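Local structure of glycosyltransferase (Streptomyces halstedii, 3WAD) at residues Ala9-Ser12 with His13-Met17; Glu81-Pro84 with Glu85-Thr88; Asp114-Ala117 with His118-Trp122; Val410-Ala413 with Glu414-Arg417. The protein belongs to the GT-B glycosyltransferases, with two Rossmann-like domains, each built round a parallel sheet, and is related to erythromycin biosynthesis protein CIII. All blocks are in the same frame, centred on the assembly; numbering follows the deposited sequence.

Interaction 1 of 4, residues Ala9-Ser12 with His13-Met17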
loop_
_atom_site.group_PDB
_atom_site.type_symbol
_atom_site.label_atom_id
_atom_site.label_comp_id
_atom_site.label_asym_id
_atom_site.label_seq_id
_atom_site.Cartn_x
_atom_site.Cartn_y
_atom_site.Cartn_z
ATOM N N ALA B 9 -9.597 -4.941 -15.329
ATOM C CA ALA B 9 -10.402 -4.560 -14.155
ATOM C C ALA B 9 -11.015 -5.749 -13.439
ATOM O O ALA B 9 -12.137 -6.228 -13.750
ATOM C CB ALA B 9 -11.483 -3.454 -14.515
ATOM N N ASN B 10 -10.264 -6.256 -12.460
ATOM C CA ASN B 10 -10.677 -7.424 -11.696
ATOM C C ASN B 10 -9.944 -7.305 -10.398
ATOM O O ASN B 10 -8.706 -7.272 -10.425
ATOM C CB ASN B 10 -10.221 -8.743 -12.374
ATOM C CG ASN B 10 -10.595 -9.989 -11.533
ATOM O OD1 ASN B 10 -9.902 -10.399 -10.601
ATOM N ND2 ASN B 10 -11.697 -10.588 -11.887
ATOM N N ARG B 11 -10.659 -7.308 -9.290
ATOM C CA ARG B 11 -10.030 -7.077 -8.011
ATOM C C ARG B 11 -9.011 -8.150 -7.602
ATOM O O ARG B 11 -8.013 -7.804 -6.951
ATOM C CB ARG B 11 -11.074 -6.897 -6.896
ATOM C CG ARG B 11 -10.622 -6.106 -5.654
ATOM C CD ARG B 11 -11.890 -5.533 -4.917
ATOM N NE ARG B 11 -13.052 -6.381 -5.192
ATOM C CZ ARG B 11 -14.073 -6.071 -6.001
ATOM N NH1 ARG B 11 -14.137 -4.890 -6.622
ATOM N NH2 ARG B 11 -15.052 -6.957 -6.188
ATOM N N SER B 12 -9.318 -9.413 -7.861
ATOM C CA SER B 12 -8.423 -10.550 -7.536
ATOM C C SER B 12 -7.104 -10.415 -8.304
ATOM O O SER B 12 -6.077 -10.632 -7.750
ATOM C CB SER B 12 -9.072 -11.907 -7.942
ATOM O OG SER B 12 -10.192 -12.081 -7.089
ATOM N N HIS B 13 -7.161 -10.134 -9.596
ATOM C CA HIS B 13 -5.923 -10.053 -10.366
ATOM C C HIS B 13 -5.197 -8.788 -9.955
ATOM O O HIS B 13 -3.971 -8.803 -9.909
ATOM C CB HIS B 13 -6.192 -10.052 -11.846
ATOM C CG HIS B 13 -6.556 -11.396 -12.392
ATOM N ND1 HIS B 13 -5.693 -12.118 -13.191
ATOM C CD2 HIS B 13 -7.714 -12.138 -12.298
ATOM C CE1 HIS B 13 -6.283 -13.251 -13.553
ATOM N NE2 HIS B 13 -7.525 -13.262 -13.064
ATOM N N LEU B 14 -5.922 -7.711 -9.608
ATOM C CA LEU B 14 -5.266 -6.550 -8.951
ATOM C C LEU B 14 -4.526 -6.905 -7.696
ATOM O O LEU B 14 -3.324 -6.614 -7.630
ATOM C CB LEU B 14 -6.204 -5.373 -8.721
ATOM C CG LEU B 14 -5.587 -4.281 -7.827
ATOM C CD1 LEU B 14 -4.277 -3.656 -8.389
ATOM C CD2 LEU B 14 -6.624 -3.215 -7.404
ATOM N N TYR B 15 -5.203 -7.499 -6.684
ATOM C CA TYR B 15 -4.564 -7.863 -5.411
ATOM C C TYR B 15 -3.350 -8.776 -5.552
ATOM O O TYR B 15 -2.436 -8.776 -4.687
ATOM C CB TYR B 15 -5.562 -8.632 -4.529
ATOM C CG TYR B 15 -6.655 -7.767 -3.984
ATOM C CD1 TYR B 15 -6.776 -6.407 -4.361
ATOM C CD2 TYR B 15 -7.550 -8.310 -3.056
ATOM C CE1 TYR B 15 -7.779 -5.613 -3.824
ATOM C CE2 TYR B 15 -8.556 -7.558 -2.544
ATOM C CZ TYR B 15 -8.665 -6.218 -2.912
ATOM O OH TYR B 15 -9.700 -5.519 -2.344
ATOM N N ASN B 16 -3.369 -9.597 -6.585
ATOM C CA ASN B 16 -2.240 -10.490 -6.867
ATOM C C ASN B 16 -0.877 -9.675 -6.977
ATOM O O ASN B 16 0.201 -10.154 -6.566
ATOM C CB ASN B 16 -2.557 -11.251 -8.174
ATOM C CG ASN B 16 -1.420 -12.179 -8.615
ATOM O OD1 ASN B 16 -0.783 -11.987 -9.670
ATOM N ND2 ASN B 16 -1.171 -13.180 -7.824
ATOM N N MET B 17 -0.950 -8.460 -7.538
ATOM C CA MET B 17 0.252 -7.625 -7.751
ATOM C C MET B 17 0.404 -6.429 -6.840
ATOM O O MET B 17 1.344 -5.653 -6.976
ATOM C CB MET B 17 0.369 -7.218 -9.196
ATOM C CG MET B 17 -0.826 -6.601 -9.829
ATOM S SD MET B 17 -0.569 -6.426 -11.679
ATOM C CE MET B 17 -0.670 -4.842 -11.277
#
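N10 caps the start of the helix 11-16 by turning its side-chain oxygen back onto H13. OD1 of N10 accepts from the backbone N of H13 at 2.9 Å, with the N-H lying in the amide plane and pointed at a lone pair. The torsion that allows this sets CG of N10 anti to the backbone N (chi1 177°), beside its own carbonyl carbon, facing the first turn. The remaining bonds are those of the backbone. L14 N reaches N10 O at 2.9 Å, Y15 N reaches R11 O at 2.8 Å, and N16 N closes on S12 O at 3.1 Å.

Packing comes in two pairs. The same OD1 of N10 also lies at the edge of the H13 imidazole, in its plane and 3.3 Å from CD2, with amide and ring almost perpendicular (86°). On another side of the turn R11 and Y15 run alongside each other: CG of R11 rests 3.4 Å from CZ of Y15 and CD of R11 lies near the phenol oxygen, while R11 O sits over one face of the ring.

ND1 of H13 is hydrogen-bonded to D130, at the end of strand 126-130, and its ring meets F8 and F152. L14 packs on helix 40-44, and M17 touches M150 of strand 147-150, which places this short helix just beyond the parallel sheet of the N-terminal domain.

Interaction 2 of 4, residues Glu81-Pro84 with Glu85-Thr88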
loop_
_atom_site.group_PDB
_atom_site.type_symbol
_atom_site.label_atom_id
_atom_site.label_comp_id
_atom_site.label_asym_id
_atom_site.label_seq_id
_atom_site.Cartn_x
_atom_site.Cartn_y
_atom_site.Cartn_z
ATOM N N GLU B 81 -6.763 -28.062 -19.383
ATOM C CA GLU B 81 -6.770 -29.445 -19.862
ATOM C C GLU B 81 -5.326 -30.013 -19.700
ATOM O O GLU B 81 -4.365 -29.453 -20.271
ATOM C CB GLU B 81 -7.167 -29.461 -21.352
ATOM C CG GLU B 81 -7.139 -30.854 -22.001
ATOM C CD GLU B 81 -8.031 -31.814 -21.226
ATOM O OE1 GLU B 81 -9.236 -31.627 -21.242
ATOM O OE2 GLU B 81 -7.533 -32.719 -20.559
ATOM N N THR B 82 -5.169 -31.142 -19.007
ATOM C CA THR B 82 -3.827 -31.743 -18.934
ATOM C C THR B 82 -3.756 -33.220 -19.432
ATOM O O THR B 82 -2.659 -33.810 -19.448
ATOM C CB THR B 82 -3.211 -31.685 -17.550
ATOM O OG1 THR B 82 -3.976 -32.498 -16.669
ATOM C CG2 THR B 82 -3.154 -30.245 -16.981
ATOM N N ARG B 83 -4.876 -33.809 -19.859
ATOM C CA ARG B 83 -4.803 -35.140 -20.476
ATOM C C ARG B 83 -3.994 -35.122 -21.784
ATOM O O ARG B 83 -4.335 -34.427 -22.735
ATOM C CB ARG B 83 -6.226 -35.709 -20.715
ATOM C CG ARG B 83 -6.941 -36.062 -19.360
ATOM C CD ARG B 83 -8.413 -36.256 -19.526
ATOM N NE ARG B 83 -9.031 -35.030 -20.032
ATOM C CZ ARG B 83 -10.321 -34.925 -20.375
ATOM N NH1 ARG B 83 -11.161 -36.003 -20.288
ATOM N NH2 ARG B 83 -10.793 -33.771 -20.807
ATOM N N PRO B 84 -2.898 -35.903 -21.842
ATOM C CA PRO B 84 -2.010 -35.836 -23.021
ATOM C C PRO B 84 -2.763 -36.069 -24.341
ATOM O O PRO B 84 -2.463 -35.385 -25.352
ATOM C CB PRO B 84 -0.963 -36.939 -22.745
ATOM C CG PRO B 84 -0.935 -37.059 -21.235
ATOM C CD PRO B 84 -2.446 -36.878 -20.844
ATOM N N GLU B 85 -3.764 -36.966 -24.346
ATOM C CA GLU B 85 -4.490 -37.286 -25.623
ATOM C C GLU B 85 -5.327 -36.144 -26.133
ATOM O O GLU B 85 -5.601 -36.093 -27.316
ATOM C CB GLU B 85 -5.399 -38.504 -25.522
ATOM C CG GLU B 85 -6.555 -38.419 -24.502
ATOM C CD GLU B 85 -6.069 -38.666 -23.084
ATOM O OE1 GLU B 85 -4.831 -38.531 -22.786
ATOM O OE2 GLU B 85 -6.919 -39.013 -22.259
ATOM N N LYS B 86 -5.742 -35.250 -25.261
ATOM C CA LYS B 86 -6.545 -34.094 -25.664
ATOM C C LYS B 86 -5.663 -32.945 -26.126
ATOM O O LYS B 86 -6.112 -32.008 -26.752
ATOM C CB LYS B 86 -7.336 -33.584 -24.471
ATOM C CG LYS B 86 -8.166 -34.624 -23.755
ATOM C CD LYS B 86 -9.375 -34.881 -24.620
ATOM C CE LYS B 86 -10.601 -35.026 -23.831
ATOM N NZ LYS B 86 -11.586 -35.862 -24.651
ATOM N N LEU B 87 -4.393 -33.009 -25.802
ATOM C CA LEU B 87 -3.432 -31.911 -26.085
ATOM C C LEU B 87 -2.803 -32.056 -27.480
ATOM O O LEU B 87 -1.593 -32.126 -27.648
ATOM C CB LEU B 87 -2.374 -31.821 -24.959
ATOM C CG LEU B 87 -2.955 -31.330 -23.620
ATOM C CD1 LEU B 87 -1.922 -31.274 -22.554
ATOM C CD2 LEU B 87 -3.669 -29.947 -23.824
ATOM N N THR B 88 -3.639 -32.057 -28.485
ATOM C CA THR B 88 -3.184 -32.100 -29.874
ATOM C C THR B 88 -2.928 -30.673 -30.377
ATOM O O THR B 88 -3.440 -29.721 -29.786
ATOM C CB THR B 88 -4.302 -32.626 -30.761
ATOM O OG1 THR B 88 -5.392 -31.721 -30.658
ATOM C CG2 THR B 88 -4.815 -34.026 -30.259
#
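R83, which packs against K86, is fixed by a two-pronged salt bridge to E81 within the same turn of chain. NE of R83 donates to OE2 of E81 at 2.8 Å and NH2 of R83 to OE1 of E81 at 2.7 Å, a side-on grip in which both oxygens stay close to the guanidinium plane. OE2 of E81 takes a further bond, from the backbone N of R83 at 3.0 Å, on its anti lone pair. Three bonds thus hold this carboxylate and fix its rotation.

The backbone then folds over. R83 O accepts from K86 N at 3.0 Å, and P84 O from L87 N at 3.1 Å, each donor standing well above the carbonyl plane; L87 N also makes a weak bond to R83 O. L87 itself is the centre of an inverse gamma turn.

Packing builds on this frame. CE of K86 sits over one face of the R83 guanidinium, 3.3 Å from NH2 of R83, while the two charged ends, R83 NH1 and K86 NZ, remain 4.4 Å apart. CB of K86 meets CG of E81 at 3.7 Å, and CD2 of L87 comes against the same carbon.

The loop runs between strand 49-52 and helix 89-106, whose start T88 caps through a bond to Y91 N. R159 of helix 156-168 holds E81 O, and L87 packs on R159 and M160.

Interaction 3 of 4, residues Asp114-Ala117 with His118-Trp122; sequences DLVA and HARQW
V116 lays its CG1 methyl over the centre of the R120 guanidinium, 3.5 Å from CZ of R120 and 3.4 Å above the plane. With chi1 at -179°, CG1 of V116 stands beside its own carbonyl carbon, where the arginine chain, bent at chi3, brings its flat end across the methyl. The two side chains run alongside each other and point the same way. CG of R120 in turn rests 3.3 Å from V116 O.

This is an i to i+4 pair on helix 109-122, whose backbone bonds run in the usual series: H118 N to D114 O, A119 N to L115 O, R120 N to V116 O at 2.7 Å, and Q121 N to A117 O at 3.0 Å. A water adds to the last, donating to A117 O at 2.9 Å and accepting from NE2 of Q121 at 2.8 Å.

L115 and A119 are turned to the sheet and pack on L4 of strand 2-6, with A139 of helix 135-141 beside them. H118 NE2 is hydrogen-bonded to H32 ND1, and OD2 of D114 is held by G54 N. D114, A117 and H118 pack on R240 of the second subunit, and Q121 on A242 of that subunit.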
loop_
_atom_site.group_PDB
_atom_site.type_symbol
_atom_site.label_atom_id
_atom_site.label_comp_id
_atom_site.label_asym_id
_atom_site.label_seq_id
_atom_site.Cartn_x
_atom_site.Cartn_y
_atom_site.Cartn_z
ATOM N N ASP B 114 -4.833 3.686 -25.227
ATOM C CA ASP B 114 -4.558 4.491 -24.012
ATOM C C ASP B 114 -3.342 4.041 -23.324
ATOM O O ASP B 114 -2.577 4.878 -22.853
ATOM C CB ASP B 114 -5.697 4.497 -22.961
ATOM C CG ASP B 114 -6.910 5.248 -23.430
ATOM O OD1 ASP B 114 -6.965 5.560 -24.651
ATOM O OD2 ASP B 114 -7.834 5.497 -22.597
ATOM N N LEU B 115 -3.138 2.731 -23.155
ATOM C CA LEU B 115 -1.876 2.332 -22.462
ATOM C C LEU B 115 -0.576 2.656 -23.286
ATOM O O LEU B 115 0.450 3.001 -22.701
ATOM C CB LEU B 115 -1.864 0.844 -22.011
ATOM C CG LEU B 115 -0.721 0.378 -21.100
ATOM C CD1 LEU B 115 -0.864 0.966 -19.670
ATOM C CD2 LEU B 115 -0.721 -1.160 -20.976
ATOM N N VAL B 116 -0.613 2.418 -24.600
ATOM C CA VAL B 116 0.543 2.826 -25.475
ATOM C C VAL B 116 0.861 4.351 -25.358
ATOM O O VAL B 116 1.995 4.743 -25.036
ATOM C CB VAL B 116 0.318 2.442 -26.910
ATOM C CG1 VAL B 116 1.561 2.865 -27.764
ATOM C CG2 VAL B 116 0.108 0.885 -27.037
ATOM N N ALA B 117 -0.178 5.175 -25.536
ATOM C CA ALA B 117 -0.056 6.630 -25.343
ATOM C C ALA B 117 0.601 6.993 -24.045
ATOM O O ALA B 117 1.505 7.820 -24.065
ATOM C CB ALA B 117 -1.388 7.352 -25.489
ATOM N N HIS B 118 0.179 6.389 -22.907
ATOM C CA HIS B 118 0.834 6.592 -21.595
ATOM C C HIS B 118 2.274 6.109 -21.544
ATOM O O HIS B 118 3.169 6.719 -20.871
ATOM C CB HIS B 118 0.044 5.904 -20.452
ATOM C CG HIS B 118 0.574 6.224 -19.082
ATOM N ND1 HIS B 118 0.498 7.489 -18.553
ATOM C CD2 HIS B 118 1.170 5.457 -18.134
ATOM C CE1 HIS B 118 1.052 7.502 -17.352
ATOM N NE2 HIS B 118 1.476 6.278 -17.070
ATOM N N ALA B 119 2.513 4.943 -22.161
ATOM C CA ALA B 119 3.913 4.438 -22.167
ATOM C C ALA B 119 4.776 5.456 -22.963
ATOM O O ALA B 119 5.851 5.793 -22.508
ATOM C CB ALA B 119 4.056 2.940 -22.706
ATOM N N ARG B 120 4.228 6.004 -24.050
ATOM C CA ARG B 120 5.010 6.938 -24.923
ATOM C C ARG B 120 5.303 8.220 -24.128
ATOM O O ARG B 120 6.484 8.609 -23.966
ATOM C CB ARG B 120 4.339 7.226 -26.257
ATOM C CG ARG B 120 4.187 6.025 -27.181
ATOM C CD ARG B 120 4.156 6.411 -28.692
ATOM N NE ARG B 120 2.964 5.935 -29.409
ATOM C CZ ARG B 120 2.877 4.891 -30.264
ATOM N NH1 ARG B 120 3.914 4.076 -30.526
ATOM N NH2 ARG B 120 1.695 4.614 -30.831
ATOM N N GLN B 121 4.266 8.765 -23.490
ATOM C CA GLN B 121 4.429 9.929 -22.609
ATOM C C GLN B 121 5.327 9.685 -21.454
ATOM O O GLN B 121 6.348 10.356 -21.309
ATOM C CB GLN B 121 3.083 10.439 -22.108
ATOM C CG GLN B 121 2.369 11.240 -23.124
ATOM C CD GLN B 121 3.338 12.168 -23.955
ATOM O OE1 GLN B 121 4.080 13.019 -23.394
ATOM N NE2 GLN B 121 3.310 11.992 -25.308
ATOM N N TRP B 122 4.965 8.739 -20.604
ATOM C CA TRP B 122 5.690 8.493 -19.340
ATOM C C TRP B 122 7.017 7.830 -19.523
ATOM O O TRP B 122 7.872 7.787 -18.576
ATOM C CB TRP B 122 4.862 7.537 -18.415
ATOM C CG TRP B 122 5.263 7.595 -16.932
ATOM C CD1 TRP B 122 5.517 8.760 -16.224
ATOM C CD2 TRP B 122 5.346 6.528 -15.961
ATOM N NE1 TRP B 122 5.772 8.490 -14.943
ATOM C CE2 TRP B 122 5.685 7.132 -14.723
ATOM C CE3 TRP B 122 5.150 5.141 -16.002
ATOM C CZ2 TRP B 122 5.845 6.389 -13.518
ATOM C CZ3 TRP B 122 5.326 4.400 -14.825
ATOM C CH2 TRP B 122 5.693 5.024 -13.589
HETATM O O HOH W 1 1.397 9.994 -25.951
#

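Interaction 4 of 4, residues Val410-Ala413 with Glu414-Arg417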
loop_
_atom_site.group_PDB
_atom_site.type_symbol
_atom_site.label_atom_id
_atom_site.label_comp_id
_atom_site.label_asym_id
_atom_site.label_seq_id
_atom_site.Cartn_x
_atom_site.Cartn_y
_atom_site.Cartn_z
ATOM N N VAL B 410 14.988 -4.840 -11.135
ATOM C CA VAL B 410 15.919 -3.753 -11.513
ATOM C C VAL B 410 16.953 -4.368 -12.460
ATOM O O VAL B 410 17.299 -3.717 -13.428
ATOM C CB VAL B 410 16.560 -3.087 -10.268
ATOM C CG1 VAL B 410 17.824 -2.240 -10.603
ATOM C CG2 VAL B 410 15.527 -2.189 -9.531
ATOM N N ARG B 411 17.412 -5.611 -12.210
ATOM C CA ARG B 411 18.377 -6.245 -13.163
ATOM C C ARG B 411 17.720 -6.499 -14.487
ATOM O O ARG B 411 18.381 -6.433 -15.494
ATOM C CB ARG B 411 19.025 -7.506 -12.597
ATOM C CG ARG B 411 20.015 -7.158 -11.423
ATOM C CD ARG B 411 20.777 -8.341 -10.874
ATOM N NE ARG B 411 20.708 -8.374 -9.399
ATOM C CZ ARG B 411 19.875 -9.145 -8.686
ATOM N NH1 ARG B 411 19.022 -9.967 -9.297
ATOM N NH2 ARG B 411 19.888 -9.106 -7.354
ATOM N N VAL B 412 16.405 -6.782 -14.516
ATOM C CA VAL B 412 15.696 -6.922 -15.816
ATOM C C VAL B 412 15.678 -5.609 -16.531
ATOM O O VAL B 412 15.909 -5.577 -17.741
ATOM C CB VAL B 412 14.156 -7.388 -15.755
ATOM C CG1 VAL B 412 13.402 -7.078 -17.101
ATOM C CG2 VAL B 412 14.080 -8.826 -15.525
ATOM N N ALA B 413 15.344 -4.518 -15.836
ATOM C CA ALA B 413 15.227 -3.273 -16.603
ATOM C C ALA B 413 16.629 -2.811 -17.025
ATOM O O ALA B 413 16.764 -2.216 -18.090
ATOM C CB ALA B 413 14.523 -2.199 -15.869
ATOM N N GLU B 414 17.642 -3.108 -16.207
ATOM C CA GLU B 414 19.010 -2.622 -16.554
ATOM C C GLU B 414 19.638 -3.433 -17.688
ATOM O O GLU B 414 20.249 -2.857 -18.541
ATOM C CB GLU B 414 19.926 -2.599 -15.326
ATOM C CG GLU B 414 19.681 -1.330 -14.513
ATOM C CD GLU B 414 20.300 -1.344 -13.097
ATOM O OE1 GLU B 414 20.951 -2.356 -12.687
ATOM O OE2 GLU B 414 20.111 -0.317 -12.379
ATOM N N ARG B 415 19.479 -4.763 -17.609
ATOM C CA ARG B 415 19.955 -5.775 -18.587
ATOM C C ARG B 415 19.201 -5.547 -19.863
ATOM O O ARG B 415 19.791 -5.610 -20.943
ATOM C CB ARG B 415 19.736 -7.234 -18.075
ATOM C CG ARG B 415 21.024 -8.011 -17.549
ATOM C CD ARG B 415 20.671 -9.493 -17.186
ATOM N NE ARG B 415 20.531 -9.677 -15.725
ATOM C CZ ARG B 415 19.410 -10.020 -15.060
ATOM N NH1 ARG B 415 19.439 -10.122 -13.736
ATOM N NH2 ARG B 415 18.265 -10.269 -15.688
ATOM N N GLY B 416 17.921 -5.205 -19.734
ATOM C CA GLY B 416 17.088 -4.724 -20.857
ATOM C C GLY B 416 17.414 -3.356 -21.414
ATOM O O GLY B 416 16.582 -2.765 -22.145
ATOM N N ARG B 417 18.610 -2.827 -21.100
ATOM C CA ARG B 417 19.014 -1.499 -21.665
ATOM C C ARG B 417 20.493 -1.411 -22.185
ATOM O O ARG B 417 21.373 -2.179 -21.767
ATOM C CB ARG B 417 18.714 -0.355 -20.694
ATOM C CG ARG B 417 19.976 0.313 -20.145
ATOM C CD ARG B 417 19.981 0.304 -18.608
ATOM N NE ARG B 417 18.974 1.205 -18.088
ATOM C CZ ARG B 417 19.213 2.223 -17.279
ATOM N NH1 ARG B 417 20.459 2.417 -16.837
ATOM N NH2 ARG B 417 18.200 3.026 -16.893
#
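The last turn of helix 402-415, near the C-terminal end of the chain, brings V410 against E414 and R411 against R415. E414 N bonds V410 O at 2.9 Å, R415 N bonds R411 O at 2.9 Å, and G416 N closes the helix on V412 O, also at 2.9 Å; G416 is the first residue to leave helical backbone angles.

On one side the carboxylate of E414 lies alongside V410, its OE2 3.5 Å from CG1 of V410. CG of E414 sits beside its own backbone N (chi1 -82°), which sends the extended chain back along the helix to that methyl. R415 also turns back, and as modelled its guanidinium lies over R411 O, although its exact placement is doubtful. NH1 of R411 and NH1 of R415 are modelled 4.5 Å from each other.

V412 and A413 face the N-terminal domain, packing on L126 of strand 126-130, so the C-terminal helix crosses back to that domain, as in other GT-B enzymes. E408, one turn before R411, forms a salt bridge with R411 and a long, weak ion pair with R415. Its negative charge probably eases the closeness of the two arginines.

Along the chain the four contacts follow one another in numerical order, and none touches another. Interaction 1 lies nearest the centre of the chain, at the helix after strand 2-6. Interactions 3 and 4 are neighbours, their centres about 20 Å apart, and both pack on the parallel sheet of the N-terminal domain: helix 109-122 on strand 2-6, and the end of helix 402-415 on the adjacent strand 126-130. Interaction 2 stands off in a loop before helix 89-106, its centre about 40 Å from that of interaction 3. Together they show the N-terminal domain built from its own segments and completed by the final helix of the chain, which ties the chain's two ends together.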